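PDB 5TD6: FOG-3 protein from Caenorhabditis elegans, which binds RNA and assembles into a multimer that specifies sperm fate in the nematode germline. Local coordinates for residues T3-L8 with N34-H39; N10-Y15 with G26-E31. The protein carries 2 engineered substitutions. All coordinates share one frame; numbering follows the deposited sequence.

Contact 1: T3-L8 with N34-H39; sequences TEVREL and NYLVSH
The two long helices at the start of the BTG/Tob domain, 2-13 and 22-41, meet here through Val5 and Leu8 on one side and Leu36 and Val37 on the other. The N-to-C directions of their short segments make an angle of 135°, halfway between perpendicular and antiparallel, with the axes 9.8 Å apart at closest approach. Val5 CA and Leu36 CA, 6.6 Å apart, are the closest pair of CA atoms across the segments. Here the Val5 side chain forks around the base of Leu36: CG1 comes to 4.1 Å from Leu36 CB, and CG2 comes almost as near to the same carbon. The two side chains run past each other in opposite senses, and Val5 lies mainly against the stem of the leucine. Val5 CG2 also touches Val37 CG2 at 3.9 Å, there at nearly a right angle.

In the fold, the first helix packs against both its helical partner and the antiparallel sheet. Phe40, a turn further along helix 22-41, touches both Val5 and Leu8, while Leu8 also rests on Ile90 and Ala92 of strand 89-93. Segment 3-8 also faces the second subunit, where its Arg6 packs on Gln122 of the other copy.

Leu36 reaches Leu8 by extension: chi2 of -179° carries CD1 straight on, anti to CA. That one methyl lies 3.9 Å from Leu8 CD1 and 4.2 Å from Leu8 CD2, lodged against both branches of a side chain that crosses it at about a right angle.

Contact 2: N10-Y15 with G26-E31; sequences NFVCRY and GIFGAE
A chi1 of 168° swings the Phe28 ring to the far side from its backbone N, while chi1 of -71° sets Cys13 SG opposite its own carbonyl carbon, and the two groups meet between the helices. The result is a cysteine sulfur-aromatic contact of the edge-on kind, within the helix pair of the BTG/Tob domain. The sulfur lies 5.2 Å from the centroid of the Phe28 ring and 89° off its normal, which puts it in the ring plane, beyond the rim. Its nearest ring atom is CD2, 4.0 Å from Cys13 SG.

Val12 takes the next position along the same edge, its side chain crossing that of Phe28 at about a right angle. Helix 65-71 adds to the packing from outside the pair, with Phe66 against Val12 and Ser69 against Phe28. Elsewhere on segment 10-15, Asn10 ND2 makes a weak hydrogen bond to Glu7 OE2 of the second subunit.

The closest CA atoms of the two segments are those of Cys13 and Gly29, 6.8 Å apart. There the sulfur meets main chain directly, Cys13 SG lying 4.1 Å from Gly29 CA, while Val12 CG1 touches Phe28 CE2 at 4.0 Å.

Overall arrangement
Contacts 1 and 2 are two points along a single helix-helix interface, their centres about 11 Å apart. Both join helix 2-13 to helix 22-41, and contact 2 is nested inside the chain loop closed by contact 1: in sequence order come 3-8, 10-15, 26-31 and 34-39. The nesting is that of two helices linked by a short connection, with contact 2 the nearer to it along the chain. Contact 1 touches the antiparallel sheet through Leu8 and strand 89-93, whereas contact 2 is bordered by helix 65-71. Segments of both also reach the second subunit, so the first helix serves the domain's interior and its association with a second copy.

Contact 1: T3-L8 with N34-H39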
loop_
_atom_site.group_PDB
_atom_site.type_symbol
_atom_site.label_atom_id
_atom_site.label_comp_id
_atom_site.label_asym_id
_atom_site.label_seq_id
_atom_site.Cartn_x
_atom_site.Cartn_y
_atom_site.Cartn_z
ATOM N N THR B 3 8.674 -4.041 5.346
ATOM C CA THR B 3 7.648 -4.146 4.298
ATOM C C THR B 3 6.291 -4.506 4.911
ATOM O O THR B 3 5.283 -3.825 4.673
ATOM C CB THR B 3 8.023 -5.222 3.265
ATOM O OG1 THR B 3 9.293 -4.913 2.687
ATOM C CG2 THR B 3 6.961 -5.358 2.156
ATOM N N GLU B 4 6.269 -5.578 5.706
ATOM C CA GLU B 4 5.007 -6.060 6.268
ATOM C C GLU B 4 4.390 -5.029 7.212
ATOM O O GLU B 4 3.184 -4.777 7.170
ATOM C CB GLU B 4 5.211 -7.395 6.995
ATOM C CG GLU B 4 5.537 -8.569 6.088
ATOM C CD GLU B 4 7.048 -8.704 5.791
ATOM O OE1 GLU B 4 7.855 -7.808 6.148
ATOM O OE2 GLU B 4 7.418 -9.716 5.183
ATOM N N VAL B 5 5.218 -4.423 8.056
ATOM C CA VAL B 5 4.744 -3.385 8.970
ATOM C C VAL B 5 4.183 -2.216 8.181
ATOM O O VAL B 5 3.155 -1.668 8.521
ATOM C CB VAL B 5 5.871 -2.859 9.896
ATOM C CG1 VAL B 5 5.422 -1.618 10.598
ATOM C CG2 VAL B 5 6.297 -3.934 10.911
ATOM N N ARG B 6 4.873 -1.836 7.113
ATOM C CA ARG B 6 4.397 -0.716 6.318
ATOM C C ARG B 6 3.052 -1.044 5.687
ATOM O O ARG B 6 2.172 -0.180 5.639
ATOM C CB ARG B 6 5.400 -0.335 5.222
ATOM C CG ARG B 6 4.930 0.851 4.376
ATOM C CD ARG B 6 5.900 1.145 3.233
ATOM N NE ARG B 6 5.919 0.068 2.249
ATOM C CZ ARG B 6 6.988 -0.679 1.977
ATOM N NH1 ARG B 6 8.133 -0.474 2.620
ATOM N NH2 ARG B 6 6.912 -1.637 1.061
ATOM N N GLU B 7 2.894 -2.278 5.192
ATOM C CA GLU B 7 1.613 -2.670 4.606
ATOM C C GLU B 7 0.495 -2.673 5.664
ATOM O O GLU B 7 -0.637 -2.277 5.371
ATOM C CB GLU B 7 1.714 -4.038 3.935
ATOM C CG GLU B 7 2.575 -4.040 2.646
ATOM C CD GLU B 7 2.054 -3.079 1.615
ATOM O OE1 GLU B 7 0.823 -3.017 1.437
ATOM O OE2 GLU B 7 2.868 -2.374 0.990
ATOM N N LEU B 8 0.808 -3.128 6.875
ATOM C CA LEU B 8 -0.172 -3.127 7.977
ATOM C C LEU B 8 -0.563 -1.693 8.326
ATOM O O LEU B 8 -1.757 -1.358 8.457
ATOM C CB LEU B 8 0.383 -3.831 9.217
ATOM C CG LEU B 8 -0.639 -4.497 10.163
ATOM C CD1 LEU B 8 0.006 -5.370 11.241
ATOM C CD2 LEU B 8 -1.546 -3.510 10.803
ATOM N N ASN B 34 6.462 1.969 14.502
ATOM C CA ASN B 34 7.484 1.709 15.505
ATOM C C ASN B 34 7.025 0.685 16.543
ATOM O O ASN B 34 7.763 -0.254 16.835
ATOM C CB ASN B 34 7.908 3.011 16.187
ATOM C CG ASN B 34 8.583 3.971 15.225
ATOM O OD1 ASN B 34 9.051 3.565 14.156
ATOM N ND2 ASN B 34 8.634 5.251 15.593
ATOM N N TYR B 35 5.815 0.849 17.086
ATOM C CA TYR B 35 5.279 -0.128 18.035
ATOM C C TYR B 35 5.284 -1.521 17.437
ATOM O O TYR B 35 5.624 -2.496 18.104
ATOM C CB TYR B 35 3.844 0.202 18.476
ATOM C CG TYR B 35 3.150 -0.978 19.162
ATOM C CD1 TYR B 35 3.272 -1.183 20.537
ATOM C CD2 TYR B 35 2.381 -1.892 18.434
ATOM C CE1 TYR B 35 2.655 -2.254 21.167
ATOM C CE2 TYR B 35 1.766 -2.977 19.056
ATOM C CZ TYR B 35 1.901 -3.147 20.425
ATOM O OH TYR B 35 1.284 -4.213 21.044
ATOM N N LEU B 36 4.861 -1.615 16.188
ATOM C CA LEU B 36 4.703 -2.918 15.556
ATOM C C LEU B 36 6.052 -3.589 15.368
ATOM O O LEU B 36 6.180 -4.807 15.543
ATOM C CB LEU B 36 3.994 -2.789 14.206
ATOM C CG LEU B 36 2.502 -2.456 14.277
ATOM C CD1 LEU B 36 1.916 -2.385 12.880
ATOM C CD2 LEU B 36 1.724 -3.468 15.158
ATOM N N VAL B 37 7.050 -2.798 14.987
ATOM C CA VAL B 37 8.385 -3.333 14.819
ATOM C C VAL B 37 8.863 -3.936 16.139
ATOM O O VAL B 37 9.342 -5.072 16.181
ATOM C CB VAL B 37 9.384 -2.277 14.295
ATOM C CG1 VAL B 37 10.815 -2.799 14.403
ATOM C CG2 VAL B 37 9.083 -1.958 12.847
ATOM N N SER B 38 8.680 -3.200 17.223
ATOM C CA SER B 38 9.036 -3.710 18.541
ATOM C C SER B 38 8.269 -4.991 18.890
ATOM O O SER B 38 8.849 -5.964 19.352
ATOM C CB SER B 38 8.782 -2.633 19.592
ATOM O OG SER B 38 8.454 -3.213 20.844
ATOM N N HIS B 39 6.965 -4.980 18.637
ATOM C CA HIS B 39 6.045 -6.067 18.967
ATOM C C HIS B 39 6.322 -7.328 18.141
ATOM O O HIS B 39 6.107 -8.446 18.616
ATOM C CB HIS B 39 4.600 -5.571 18.752
ATOM C CG HIS B 39 3.524 -6.535 19.169
ATOM N ND1 HIS B 39 3.412 -7.027 20.454
ATOM C CD2 HIS B 39 2.471 -7.044 18.483
ATOM C CE1 HIS B 39 2.359 -7.824 20.529
ATOM N NE2 HIS B 39 1.770 -7.849 19.347
#

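Contact 2: N10-Y15 with G26-E31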
loop_
_atom_site.group_PDB
_atom_site.type_symbol
_atom_site.label_atom_id
_atom_site.label_comp_id
_atom_site.label_asym_id
_atom_site.label_seq_id
_atom_site.Cartn_x
_atom_site.Cartn_y
_atom_site.Cartn_z
ATOM N N ASN B 10 -0.337 0.962 6.533
ATOM C CA ASN B 10 -1.051 1.642 5.458
ATOM C C ASN B 10 -2.482 1.116 5.347
ATOM O O ASN B 10 -3.408 1.875 5.057
ATOM C CB ASN B 10 -0.278 1.523 4.148
ATOM C CG ASN B 10 0.911 2.455 4.124
ATOM O OD1 ASN B 10 1.070 3.239 5.040
ATOM N ND2 ASN B 10 1.726 2.393 3.086
ATOM N N PHE B 11 -2.668 -0.169 5.621
ATOM C CA PHE B 11 -4.018 -0.727 5.709
ATOM C C PHE B 11 -4.882 0.026 6.725
ATOM O O PHE B 11 -6.021 0.402 6.437
ATOM C CB PHE B 11 -3.964 -2.211 6.089
ATOM C CG PHE B 11 -5.334 -2.856 6.190
ATOM C CD1 PHE B 11 -5.982 -3.326 5.060
ATOM C CD2 PHE B 11 -5.972 -2.973 7.413
ATOM C CE1 PHE B 11 -7.217 -3.924 5.142
ATOM C CE2 PHE B 11 -7.222 -3.572 7.499
ATOM C CZ PHE B 11 -7.845 -4.036 6.363
ATOM N N VAL B 12 -4.338 0.235 7.914
ATOM C CA VAL B 12 -5.055 0.946 8.962
ATOM C C VAL B 12 -5.308 2.415 8.588
ATOM O O VAL B 12 -6.410 2.935 8.783
ATOM C CB VAL B 12 -4.287 0.880 10.300
ATOM C CG1 VAL B 12 -5.013 1.695 11.382
ATOM C CG2 VAL B 12 -4.128 -0.576 10.743
ATOM N N CYS B 13 -4.288 3.078 8.054
ATOM C CA CYS B 13 -4.397 4.481 7.668
ATOM C C CYS B 13 -5.370 4.725 6.518
ATOM O O CYS B 13 -5.888 5.833 6.392
ATOM C CB CYS B 13 -3.024 5.040 7.308
ATOM S SG CYS B 13 -1.987 5.236 8.782
ATOM N N ARG B 14 -5.642 3.710 5.696
ATOM C CA ARG B 14 -6.635 3.889 4.629
ATOM C C ARG B 14 -8.050 4.091 5.185
ATOM O O ARG B 14 -8.946 4.535 4.454
ATOM C CB ARG B 14 -6.601 2.716 3.626
ATOM C CG ARG B 14 -5.364 2.804 2.669
ATOM C CD ARG B 14 -5.444 1.834 1.455
ATOM N NE ARG B 14 -5.348 0.404 1.803
ATOM C CZ ARG B 14 -4.202 -0.265 1.989
ATOM N NH1 ARG B 14 -3.023 0.351 1.887
ATOM N NH2 ARG B 14 -4.230 -1.562 2.266
ATOM N N TYR B 15 -8.259 3.784 6.470
ATOM C CA TYR B 15 -9.525 4.147 7.137
ATOM C C TYR B 15 -9.535 5.611 7.600
ATOM O O TYR B 15 -10.605 6.184 7.892
ATOM C CB TYR B 15 -9.794 3.257 8.354
ATOM C CG TYR B 15 -10.221 1.836 8.036
ATOM C CD1 TYR B 15 -11.526 1.541 7.659
ATOM C CD2 TYR B 15 -9.317 0.790 8.137
ATOM C CE1 TYR B 15 -11.916 0.232 7.378
ATOM C CE2 TYR B 15 -9.696 -0.518 7.860
ATOM C CZ TYR B 15 -10.991 -0.790 7.479
ATOM O OH TYR B 15 -11.356 -2.091 7.205
ATOM N N GLY B 26 0.058 11.009 9.429
ATOM C CA GLY B 26 1.430 10.610 9.146
ATOM C C GLY B 26 2.206 10.243 10.395
ATOM O O GLY B 26 3.066 9.347 10.390
ATOM N N ILE B 27 1.894 10.933 11.481
ATOM C CA ILE B 27 2.613 10.749 12.733
ATOM C C ILE B 27 2.027 9.533 13.438
ATOM O O ILE B 27 2.732 8.767 14.094
ATOM C CB ILE B 27 2.539 12.030 13.608
ATOM C CG1 ILE B 27 3.306 13.159 12.919
ATOM C CG2 ILE B 27 3.113 11.798 15.002
ATOM C CD1 ILE B 27 3.119 14.508 13.545
ATOM N N PHE B 28 0.727 9.343 13.271
ATOM C CA PHE B 28 0.084 8.142 13.763
ATOM C C PHE B 28 0.680 6.893 13.108
ATOM O O PHE B 28 0.961 5.902 13.781
ATOM C CB PHE B 28 -1.411 8.209 13.509
ATOM C CG PHE B 28 -2.116 6.913 13.724
ATOM C CD1 PHE B 28 -2.531 6.531 14.995
ATOM C CD2 PHE B 28 -2.361 6.064 12.653
ATOM C CE1 PHE B 28 -3.206 5.327 15.191
ATOM C CE2 PHE B 28 -3.026 4.854 12.840
ATOM C CZ PHE B 28 -3.446 4.480 14.108
ATOM N N GLY B 29 0.877 6.944 11.796
ATOM C CA GLY B 29 1.382 5.783 11.089
ATOM C C GLY B 29 2.820 5.481 11.476
ATOM O O GLY B 29 3.234 4.320 11.566
ATOM N N ALA B 30 3.595 6.534 11.703
ATOM C CA ALA B 30 4.989 6.361 12.092
ATOM C C ALA B 30 5.068 5.712 13.470
ATOM O O ALA B 30 5.824 4.768 13.676
ATOM C CB ALA B 30 5.713 7.688 12.084
ATOM N N GLU B 31 4.257 6.205 14.398
ATOM C CA GLU B 31 4.208 5.656 15.752
ATOM C C GLU B 31 3.718 4.212 15.789
ATOM O O GLU B 31 4.263 3.376 16.512
ATOM C CB GLU B 31 3.318 6.518 16.639
ATOM C CG GLU B 31 3.982 7.796 17.067
ATOM C CD GLU B 31 5.226 7.533 17.898
ATOM O OE1 GLU B 31 5.138 6.770 18.885
ATOM O OE2 GLU B 31 6.292 8.074 17.552
#